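PDB 6EVG: multi-copper Oxidase CueO from Ochrobactrum, which oxidises lignin model compounds and lignosulfonate as a laccase-like copper enzyme, probably coupling this to the reduction of dioxygen to water. Local coordinates for residues A[126-131]-A[267-272]; A[168-173]-A[219-224]; A[437-442]-A[487-492]. All coordinates share one frame; numbering follows the deposited sequence.

Contact 1 (A[126-131]-A[267-272]). With EDO (1,2-ethanediol), chain D.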
loop_
_atom_site.group_PDB
_atom_site.type_symbol
_atom_site.label_atom_id
_atom_site.label_comp_id
_atom_site.label_asym_id
_atom_site.label_seq_id
_atom_site.Cartn_x
_atom_site.Cartn_y
_atom_site.Cartn_z
ATOM N N SER A 126 -1.723 -12.953 -3.774
ATOM C CA SER A 126 -1.411 -11.517 -3.804
ATOM C C SER A 126 -0.651 -11.096 -2.589
ATOM O O SER A 126 -0.646 -11.759 -1.532
ATOM C CB SER A 126 -2.717 -10.722 -3.938
ATOM O OG SER A 126 -3.691 -11.144 -2.978
ATOM N N PHE A 127 0.006 -9.953 -2.728
ATOM C CA PHE A 127 0.787 -9.266 -1.687
ATOM C C PHE A 127 0.005 -8.044 -1.228
ATOM O O PHE A 127 -0.099 -7.069 -1.958
ATOM C CB PHE A 127 2.168 -8.897 -2.251
ATOM C CG PHE A 127 3.039 -8.098 -1.337
ATOM C CD1 PHE A 127 3.343 -8.502 -0.044
ATOM C CD2 PHE A 127 3.649 -6.932 -1.742
ATOM C CE1 PHE A 127 4.189 -7.775 0.764
ATOM C CE2 PHE A 127 4.470 -6.187 -0.928
ATOM C CZ PHE A 127 4.767 -6.627 0.313
ATOM N N ASN A 128 -0.539 -8.169 -0.028
ATOM C CA ASN A 128 -1.442 -7.186 0.595
ATOM C C ASN A 128 -0.809 -6.616 1.835
ATOM O O ASN A 128 0.328 -6.988 2.210
ATOM C CB ASN A 128 -2.808 -7.829 0.829
ATOM C CG ASN A 128 -3.286 -8.520 -0.439
ATOM O OD1 ASN A 128 -3.495 -7.840 -1.449
ATOM N ND2 ASN A 128 -3.448 -9.817 -0.372
ATOM N N TRP A 129 -1.516 -5.742 2.543
ATOM C CA TRP A 129 -0.956 -5.130 3.747
ATOM C C TRP A 129 -2.078 -4.637 4.640
ATOM O O TRP A 129 -3.250 -4.777 4.315
ATOM C CB TRP A 129 0.088 -4.057 3.428
ATOM C CG TRP A 129 -0.440 -2.805 2.805
ATOM C CD1 TRP A 129 -1.117 -2.639 1.637
ATOM C CD2 TRP A 129 -0.182 -1.485 3.299
ATOM N NE1 TRP A 129 -1.309 -1.294 1.391
ATOM C CE2 TRP A 129 -0.757 -0.571 2.419
ATOM C CE3 TRP A 129 0.479 -0.992 4.435
ATOM C CZ2 TRP A 129 -0.657 0.819 2.616
ATOM C CZ3 TRP A 129 0.581 0.353 4.645
ATOM C CH2 TRP A 129 0.016 1.271 3.715
ATOM N N PHE A 130 -1.708 -4.045 5.779
ATOM C CA PHE A 130 -2.721 -3.530 6.694
ATOM C C PHE A 130 -2.159 -2.412 7.505
ATOM O O PHE A 130 -0.940 -2.356 7.776
ATOM C CB PHE A 130 -3.332 -4.662 7.576
ATOM C CG PHE A 130 -2.367 -5.542 8.264
ATOM C CD1 PHE A 130 -1.924 -5.288 9.551
ATOM C CD2 PHE A 130 -1.922 -6.729 7.681
ATOM C CE1 PHE A 130 -1.070 -6.168 10.214
ATOM C CE2 PHE A 130 -1.031 -7.600 8.332
ATOM C CZ PHE A 130 -0.632 -7.307 9.584
ATOM N N HIS A 131 -3.034 -1.493 7.917
ATOM C CA HIS A 131 -2.595 -0.234 8.524
ATOM C C HIS A 131 -3.846 0.470 9.045
ATOM O O HIS A 131 -4.959 0.112 8.668
ATOM C CB HIS A 131 -1.880 0.619 7.471
ATOM C CG HIS A 131 -2.735 0.901 6.277
ATOM N ND1 HIS A 131 -3.707 1.886 6.263
ATOM C CD2 HIS A 131 -2.851 0.257 5.108
ATOM C CE1 HIS A 131 -4.316 1.847 5.082
ATOM N NE2 HIS A 131 -3.785 0.889 4.344
ATOM N N GLY A 267 0.430 2.992 -0.937
ATOM C CA GLY A 267 -0.580 1.954 -0.961
ATOM C C GLY A 267 -0.470 0.929 -2.042
ATOM O O GLY A 267 -1.061 -0.160 -1.909
ATOM N N GLU A 268 0.271 1.221 -3.112
ATOM C CA GLU A 268 0.499 0.259 -4.168
ATOM C C GLU A 268 1.548 -0.755 -3.773
ATOM O O GLU A 268 2.480 -0.475 -3.016
ATOM C CB GLU A 268 0.960 0.949 -5.469
ATOM C CG GLU A 268 -0.057 1.839 -6.151
ATOM C CD GLU A 268 0.472 2.217 -7.548
ATOM O OE1 GLU A 268 1.266 3.184 -7.622
ATOM O OE2 GLU A 268 0.096 1.507 -8.516
ATOM N N ARG A 269 1.374 -1.927 -4.408
ATOM C CA ARG A 269 2.361 -3.006 -4.294
ATOM C C ARG A 269 2.740 -3.481 -5.676
ATOM O O ARG A 269 1.891 -3.613 -6.557
ATOM C CB ARG A 269 1.829 -4.233 -3.504
ATOM C CG ARG A 269 1.579 -3.990 -2.019
ATOM C CD ARG A 269 0.232 -3.357 -1.703
ATOM N NE ARG A 269 -0.850 -4.297 -1.939
ATOM C CZ ARG A 269 -2.100 -3.949 -2.203
ATOM N NH1 ARG A 269 -2.459 -2.661 -2.321
ATOM N NH2 ARG A 269 -3.029 -4.901 -2.339
ATOM N N TYR A 270 4.024 -3.838 -5.848
ATOM C CA TYR A 270 4.469 -4.548 -7.038
ATOM C C TYR A 270 5.438 -5.651 -6.586
ATOM O O TYR A 270 6.329 -5.411 -5.760
ATOM C CB TYR A 270 5.197 -3.635 -8.021
ATOM C CG TYR A 270 4.269 -2.640 -8.693
ATOM C CD1 TYR A 270 3.557 -2.995 -9.821
ATOM C CD2 TYR A 270 4.060 -1.382 -8.170
ATOM C CE1 TYR A 270 2.690 -2.082 -10.434
ATOM C CE2 TYR A 270 3.209 -0.468 -8.772
ATOM C CZ TYR A 270 2.528 -0.844 -9.890
ATOM O OH TYR A 270 1.606 0.033 -10.498
ATOM N N GLU A 271 5.276 -6.824 -7.195
ATOM C CA GLU A 271 6.265 -7.912 -7.014
ATOM C C GLU A 271 7.118 -7.967 -8.281
ATOM O O GLU A 271 6.562 -8.008 -9.401
ATOM C CB GLU A 271 5.590 -9.242 -6.778
ATOM C CG GLU A 271 4.620 -9.282 -5.601
ATOM C CD GLU A 271 4.065 -10.644 -5.318
ATOM O OE1 GLU A 271 4.822 -11.617 -5.315
ATOM O OE2 GLU A 271 2.846 -10.750 -5.147
ATOM N N VAL A 272 8.433 -7.917 -8.087
ATOM C CA VAL A 272 9.364 -7.894 -9.214
ATOM C C VAL A 272 10.408 -8.962 -9.028
ATOM O O VAL A 272 10.776 -9.361 -7.921
ATOM C CB VAL A 272 10.015 -6.527 -9.347
ATOM C CG1 VAL A 272 8.968 -5.441 -9.538
ATOM C CG2 VAL A 272 10.993 -6.207 -8.257
HETATM C C1 EDO D . -0.543 2.906 -11.872
HETATM O O1 EDO D . -0.802 3.215 -10.506
HETATM C C2 EDO D . -1.114 3.993 -12.753
HETATM O O2 EDO D . -0.453 5.257 -12.582
HETATM O O HOH W 1 0.478 -9.393 -5.489
#
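Arg269 reaches across to Phe127 and Asn128 and makes both hydrogen bonds that cross this buried contact. It joins strand 126-131 of one cupredoxin-type sheet to the start of strand 269-275 in the next. The strands lie too far apart for backbone bonds, so side chains bridge them. The Arg269 chain bends at chi2 (83°) and chi3, which brings the guanidinium beside the Phe127 carbonyl and still close to Gly267 O. Arg269 NE gives a nearly straight bond to Phe127 O, 2.9 Å away, on a lone pair of that carbonyl and in the guanidinium plane. Arg269 NH2 bonds Asn128 OD1 at 3.1 Å, also on a lone pair, but less straight (143°). Arg269 NH1 bonds Gly267 O within its own segment at 2.9 Å. NH2 also has a salt bridge to Asp462. Trp129 CD1 lies over one face of the guanidinium, and its closest approach is 3.7 Å to Arg269 CD. The Phe127 ring packs on the aliphatic part, with CD2 3.6 Å from Arg269 CG. The Asn128 amide is held at both ends, because ND2 donates to Ser126 OG at 2.9 Å. Phe127 N is satisfied by a water, which donates to Glu271 OE2. The other oxygen, Glu271 OE1, forms a salt bridge with Arg221. Gly267 has backbone angles (phi 93°) that a side chain would crowd, which favours glycine. The charge of Arg269 is thus buried but well supplied with acceptors, two of them backbone carbonyls, and Asp462 probably balances it; the join depends on directed polar bonds, with aromatic packing around the arginine stem.

Contact 2 (A[168-173]-A[219-224])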
loop_
_atom_site.group_PDB
_atom_site.type_symbol
_atom_site.label_atom_id
_atom_site.label_comp_id
_atom_site.label_asym_id
_atom_site.label_seq_id
_atom_site.Cartn_x
_atom_site.Cartn_y
_atom_site.Cartn_z
ATOM N N VAL A 168 15.215 -15.150 1.809
ATOM C CA VAL A 168 16.394 -15.611 1.067
ATOM C C VAL A 168 16.307 -15.086 -0.369
ATOM O O VAL A 168 17.128 -14.267 -0.799
ATOM C CB VAL A 168 16.552 -17.133 1.116
ATOM C CG1 VAL A 168 17.782 -17.558 0.354
ATOM C CG2 VAL A 168 16.604 -17.657 2.556
ATOM N N ASP A 169 15.332 -15.579 -1.111
ATOM C CA ASP A 169 15.107 -15.104 -2.458
ATOM C C ASP A 169 13.699 -14.539 -2.678
ATOM O O ASP A 169 13.332 -14.270 -3.771
ATOM C CB ASP A 169 15.433 -16.192 -3.512
ATOM C CG ASP A 169 14.532 -17.374 -3.435
ATOM O OD1 ASP A 169 13.552 -17.350 -2.653
ATOM O OD2 ASP A 169 14.800 -18.361 -4.189
ATOM N N ASP A 170 12.970 -14.303 -1.578
ATOM C CA ASP A 170 11.623 -13.701 -1.599
ATOM C C ASP A 170 11.638 -12.712 -0.429
ATOM O O ASP A 170 11.554 -13.135 0.724
ATOM C CB ASP A 170 10.579 -14.787 -1.459
ATOM C CG ASP A 170 9.171 -14.275 -1.454
ATOM O OD1 ASP A 170 8.942 -13.064 -1.747
ATOM O OD2 ASP A 170 8.234 -15.105 -1.219
ATOM N N ILE A 171 11.801 -11.423 -0.747
ATOM C CA ILE A 171 12.121 -10.425 0.226
ATOM C C ILE A 171 11.152 -9.246 0.105
ATOM O O ILE A 171 11.012 -8.671 -0.955
ATOM C CB ILE A 171 13.578 -9.875 0.011
ATOM C CG1 ILE A 171 14.592 -11.041 0.104
ATOM C CG2 ILE A 171 13.905 -8.792 0.997
ATOM C CD1 ILE A 171 15.970 -10.694 -0.358
ATOM N N PRO A 172 10.472 -8.888 1.214
ATOM C CA PRO A 172 9.597 -7.699 1.194
ATOM C C PRO A 172 10.414 -6.441 1.448
ATOM O O PRO A 172 11.318 -6.438 2.287
ATOM C CB PRO A 172 8.625 -7.965 2.350
ATOM C CG PRO A 172 9.464 -8.727 3.333
ATOM C CD PRO A 172 10.436 -9.562 2.516
ATOM N N LEU A 173 10.027 -5.373 0.707
ATOM C CA LEU A 173 10.662 -4.059 0.847
ATOM C C LEU A 173 9.565 -3.028 1.060
ATOM O O LEU A 173 8.794 -2.727 0.137
ATOM C CB LEU A 173 11.458 -3.657 -0.400
ATOM C CG LEU A 173 12.563 -4.652 -0.836
ATOM C CD1 LEU A 173 13.206 -4.110 -2.149
ATOM C CD2 LEU A 173 13.611 -4.886 0.233
ATOM N N ILE A 219 17.777 -15.597 -9.398
ATOM C CA ILE A 219 16.576 -14.722 -9.530
ATOM C C ILE A 219 15.952 -14.542 -8.148
ATOM O O ILE A 219 15.660 -15.512 -7.424
ATOM C CB ILE A 219 15.559 -15.374 -10.484
ATOM C CG1 ILE A 219 16.093 -15.743 -11.830
ATOM C CG2 ILE A 219 14.312 -14.467 -10.590
ATOM C CD1 ILE A 219 16.609 -14.646 -12.577
ATOM N N VAL A 220 15.743 -13.271 -7.783
ATOM C CA VAL A 220 15.203 -12.891 -6.493
ATOM C C VAL A 220 13.908 -12.137 -6.703
ATOM O O VAL A 220 13.807 -11.259 -7.539
ATOM C CB VAL A 220 16.249 -12.059 -5.732
ATOM C CG1 VAL A 220 15.679 -11.422 -4.453
ATOM C CG2 VAL A 220 17.452 -12.907 -5.409
ATOM N N ARG A 221 12.913 -12.471 -5.872
ATOM C CA ARG A 221 11.612 -11.793 -5.846
ATOM C C ARG A 221 11.622 -10.726 -4.769
ATOM O O ARG A 221 11.907 -11.039 -3.598
ATOM C CB ARG A 221 10.556 -12.842 -5.583
ATOM C CG ARG A 221 9.129 -12.437 -5.507
ATOM C CD ARG A 221 8.309 -13.760 -5.199
ATOM N NE ARG A 221 6.889 -13.577 -5.322
ATOM C CZ ARG A 221 6.069 -14.628 -5.186
ATOM N NH1 ARG A 221 6.596 -15.850 -4.959
ATOM N NH2 ARG A 221 4.770 -14.442 -5.286
ATOM N N LEU A 222 11.304 -9.495 -5.167
ATOM C CA LEU A 222 11.174 -8.373 -4.225
ATOM C C LEU A 222 9.713 -7.984 -4.238
ATOM O O LEU A 222 9.123 -7.676 -5.272
ATOM C CB LEU A 222 12.038 -7.183 -4.691
ATOM C CG LEU A 222 13.533 -7.499 -4.904
ATOM C CD1 LEU A 222 14.253 -6.285 -5.498
ATOM C CD2 LEU A 222 14.199 -7.925 -3.614
ATOM N N ARG A 223 9.103 -7.989 -3.036
ATOM C CA ARG A 223 7.700 -7.637 -2.864
ATOM C C ARG A 223 7.705 -6.221 -2.299
ATOM O O ARG A 223 8.023 -6.003 -1.124
ATOM C CB ARG A 223 6.986 -8.615 -1.971
ATOM C CG ARG A 223 7.051 -10.055 -2.460
ATOM C CD ARG A 223 6.018 -10.913 -1.829
ATOM N NE ARG A 223 6.235 -12.326 -1.984
ATOM C CZ ARG A 223 5.264 -13.238 -2.088
ATOM N NH1 ARG A 223 4.014 -12.864 -2.371
ATOM N NH2 ARG A 223 5.567 -14.481 -1.896
ATOM N N ILE A 224 7.418 -5.222 -3.165
ATOM C CA ILE A 224 7.652 -3.816 -2.856
ATOM C C ILE A 224 6.300 -3.143 -2.532
ATOM O O ILE A 224 5.367 -3.209 -3.301
ATOM C CB ILE A 224 8.321 -3.085 -4.017
ATOM C CG1 ILE A 224 9.625 -3.838 -4.455
ATOM C CG2 ILE A 224 8.644 -1.650 -3.592
ATOM C CD1 ILE A 224 10.316 -3.214 -5.670
HETATM O O HOH W 2 16.425 -18.003 -6.523
#
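The edge of the Arg223 guanidinium meets the Asp170 carboxylate, and the Arg221 guanidinium lies over one face of Arg223. The setting is a parallel strand pair in the sheet of a cupredoxin-type domain. Arg223 grips Asp170 side-on in a salt bridge: NE bonds OD1 at 2.8 Å and NH2 bonds OD2 at 2.8 Å. Both oxygens use their syn lone pairs, and the two groups are nearly coplanar, 17° apart. Asp170 CG stands anti to the backbone N (chi1 179°), which carries the carboxylate along the sheet face beside both arginines. Arg223 NH2 sits 3.3 Å above the Arg221 plane, over its centre. Asp170 OD2 is 4.2 Å from Arg221 NH1, well out of that guanidinium plane, so only the charges attract. Arg221 has its own salt bridges to Glu271 and Asp157, and these acids would probably ease the repulsion between the two arginines. The opposite face of the sheet is apolar, formed by Ile171, Leu173, Leu222 and Ile224. Ile171 N and Leu173 N donate to Arg221 O and Arg223 O, and Arg221 N and Arg223 N donate back to Asp169 O and Ile171 O. On the apolar face Leu173 CD1 touches Leu222 CD1 at 4.1 Å.

Contact 3 (A[437-442]-A[487-492]). With CU (copper (II) ion), chain B; EDO (1,2-ethanediol), chain C.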
loop_
_atom_site.group_PDB
_atom_site.type_symbol
_atom_site.label_atom_id
_atom_site.label_comp_id
_atom_site.label_asym_id
_atom_site.label_seq_id
_atom_site.Cartn_x
_atom_site.Cartn_y
_atom_site.Cartn_z
ATOM N N HIS A 437 -7.376 4.976 -3.889
ATOM C CA HIS A 437 -7.582 3.649 -3.315
ATOM C C HIS A 437 -9.057 3.458 -3.023
ATOM O O HIS A 437 -9.721 4.355 -2.490
ATOM C CB HIS A 437 -6.744 3.449 -2.013
ATOM C CG HIS A 437 -7.032 2.172 -1.257
ATOM N ND1 HIS A 437 -7.024 0.926 -1.884
ATOM C CD2 HIS A 437 -7.291 1.931 0.052
ATOM C CE1 HIS A 437 -7.315 -0.006 -0.956
ATOM N NE2 HIS A 437 -7.456 0.572 0.212
ATOM N N ILE A 438 -9.566 2.287 -3.417
ATOM C CA ILE A 438 -10.931 1.872 -3.064
ATOM C C ILE A 438 -10.863 0.658 -2.152
ATOM O O ILE A 438 -10.155 -0.313 -2.425
ATOM C CB ILE A 438 -11.782 1.645 -4.325
ATOM C CG1 ILE A 438 -13.247 1.390 -3.933
ATOM C CG2 ILE A 438 -11.258 0.565 -5.236
ATOM C CD1 ILE A 438 -14.241 1.634 -5.080
ATOM N N HIS A 439 -11.607 0.722 -1.055
ATOM C CA HIS A 439 -11.803 -0.404 -0.149
ATOM C C HIS A 439 -12.949 -1.291 -0.655
ATOM O O HIS A 439 -13.971 -0.759 -1.079
ATOM C CB HIS A 439 -12.164 0.038 1.259
ATOM C CG HIS A 439 -11.229 0.986 1.912
ATOM N ND1 HIS A 439 -11.111 1.021 3.285
ATOM C CD2 HIS A 439 -10.357 1.904 1.451
ATOM C CE1 HIS A 439 -10.237 1.951 3.613
ATOM N NE2 HIS A 439 -9.756 2.502 2.510
ATOM N N GLY A 440 -12.788 -2.605 -0.538
ATOM C CA GLY A 440 -13.936 -3.469 -0.799
ATOM C C GLY A 440 -14.331 -3.699 -2.230
ATOM O O GLY A 440 -15.379 -4.259 -2.499
ATOM N N ALA A 441 -13.458 -3.307 -3.168
ATOM C CA ALA A 441 -13.674 -3.490 -4.577
ATOM C C ALA A 441 -12.295 -3.598 -5.256
ATOM O O ALA A 441 -11.260 -3.321 -4.617
ATOM C CB ALA A 441 -14.475 -2.366 -5.157
ATOM N N SER A 442 -12.314 -4.032 -6.485
ATOM C CA SER A 442 -11.105 -4.172 -7.277
ATOM C C SER A 442 -11.329 -3.511 -8.623
ATOM O O SER A 442 -12.469 -3.385 -9.059
ATOM C CB SER A 442 -10.696 -5.623 -7.434
ATOM O OG SER A 442 -10.430 -6.226 -6.189
ATOM N N MET A 487 -15.047 2.633 1.631
ATOM C CA MET A 487 -14.554 3.965 1.377
ATOM C C MET A 487 -13.717 3.994 0.127
ATOM O O MET A 487 -13.155 2.978 -0.265
ATOM C CB MET A 487 -13.764 4.478 2.565
ATOM C CG MET A 487 -14.706 4.384 3.826
ATOM S SD MET A 487 -13.979 4.965 5.305
ATOM C CE MET A 487 -14.499 6.557 5.224
ATOM N N PHE A 488 -13.585 5.179 -0.452
ATOM C CA PHE A 488 -12.618 5.454 -1.505
ATOM C C PHE A 488 -12.014 6.798 -1.234
ATOM O O PHE A 488 -12.697 7.711 -0.743
ATOM C CB PHE A 488 -13.214 5.272 -2.899
ATOM C CG PHE A 488 -14.372 6.177 -3.239
ATOM C CD1 PHE A 488 -15.647 5.838 -2.858
ATOM C CD2 PHE A 488 -14.245 7.317 -4.039
ATOM C CE1 PHE A 488 -16.774 6.611 -3.248
ATOM C CE2 PHE A 488 -15.346 8.087 -4.409
ATOM C CZ PHE A 488 -16.613 7.722 -4.013
ATOM N N HIS A 489 -10.730 6.977 -1.577
ATOM C CA HIS A 489 -10.028 8.154 -1.113
ATOM C C HIS A 489 -8.692 8.300 -1.823
ATOM O O HIS A 489 -8.198 7.374 -2.438
ATOM C CB HIS A 489 -9.828 8.110 0.434
ATOM C CG HIS A 489 -9.125 6.886 0.932
ATOM N ND1 HIS A 489 -7.765 6.852 1.124
ATOM C CD2 HIS A 489 -9.579 5.671 1.304
ATOM C CE1 HIS A 489 -7.434 5.648 1.594
ATOM N NE2 HIS A 489 -8.510 4.895 1.669
ATOM N N CYS A 490 -8.084 9.459 -1.580
ATOM C CA CYS A 490 -6.675 9.668 -1.885
ATOM C C CYS A 490 -5.866 8.997 -0.795
ATOM O O CYS A 490 -6.191 9.082 0.389
ATOM C CB CYS A 490 -6.358 11.134 -1.978
ATOM S SG CYS A 490 -4.627 11.421 -2.394
ATOM N N HIS A 491 -4.762 8.347 -1.195
ATOM C CA HIS A 491 -3.831 7.711 -0.288
ATOM C C HIS A 491 -2.625 8.583 0.120
ATOM O O HIS A 491 -1.741 8.073 0.804
ATOM C CB HIS A 491 -3.399 6.308 -0.796
ATOM C CG HIS A 491 -3.272 5.264 0.267
ATOM N ND1 HIS A 491 -2.291 5.219 1.215
ATOM C CD2 HIS A 491 -4.110 4.220 0.547
ATOM C CE1 HIS A 491 -2.544 4.173 2.046
ATOM N NE2 HIS A 491 -3.628 3.543 1.639
ATOM N N VAL A 492 -2.646 9.887 -0.250
ATOM C CA VAL A 492 -1.827 10.864 0.447
ATOM C C VAL A 492 -2.538 11.116 1.769
ATOM O O VAL A 492 -3.644 11.608 1.782
ATOM C CB VAL A 492 -1.646 12.166 -0.386
ATOM C CG1 VAL A 492 -1.015 13.255 0.440
ATOM C CG2 VAL A 492 -0.791 11.875 -1.588
HETATM CU CU CU B . -4.342 13.527 -2.756
HETATM C C1 EDO C . -13.661 -0.482 5.574
HETATM O O1 EDO C . -12.906 -0.777 4.392
HETATM C C2 EDO C . -13.520 0.878 6.127
HETATM O O2 EDO C . -12.140 1.264 6.219
#
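His439 and His489 meet tip to tip in an antiparallel pairing that brings together a His-X-His and a His-Cys-His motif of the multicopper oxidase family. In relatives such histidines bind the trinuclear copper cluster. His439 CB and CG lie between Met487 O and O1 of an ethanediol, probably from the crystallisation liquor, and CB is 3.3 Å from that O1. CD2 also passes Met487 O, which accepts a bond from His439 N. His439 ND1 donates to ethanediol O1 at 2.8 Å, and CE1 faces ethanediol O2. Met487 CB stands over one face of the His439 ring as a CH-pi contact, 4.3 Å from its centroid. At the tip, His439 NE2 is hydrogen-bonded to His489 NE2 at 2.8 Å, with the ring planes 70° apart. An alanine in place of His439 would probably leave His489 NE2 without this mate and open a gap beside Met487 CB. His489 ND1 donates to Cys490 O, which fixes the turn of that ring. His437 lies alongside, its CD2 3.6 Å from His489 NE2, and its CB meets the edge of His491. Cys490 SG binds the copper(II) ion at 2.2 Å, with His434 and His495 completing the site, and accepts a bond from Val492 N.

In the fold
All three contacts are buried. Contacts 1 and 2 share a sheet, in which strands 269-275 and 219-226 are neighbours, probably hydrogen-bonded from Leu222 N to Val272 O and Ile224 N to Tyr270 O. Contact 2 pairs two strands within that sheet, whereas contact 1 joins it to the one holding strand 126-131. Contact 3 pairs strands in a third sheet, beside the copper ion. Contact 1 is the most central and touches both others: Phe127 packs on Arg223, and His131 and Trp129 meet His491. Contacts 2 and 3 stay about 12 Å apart at their nearest atoms. An arginine held by carbonyl and amide oxygens among aromatic rings marks contact 1, an arginine-aspartate salt bridge contact 2, and histidines contact 3.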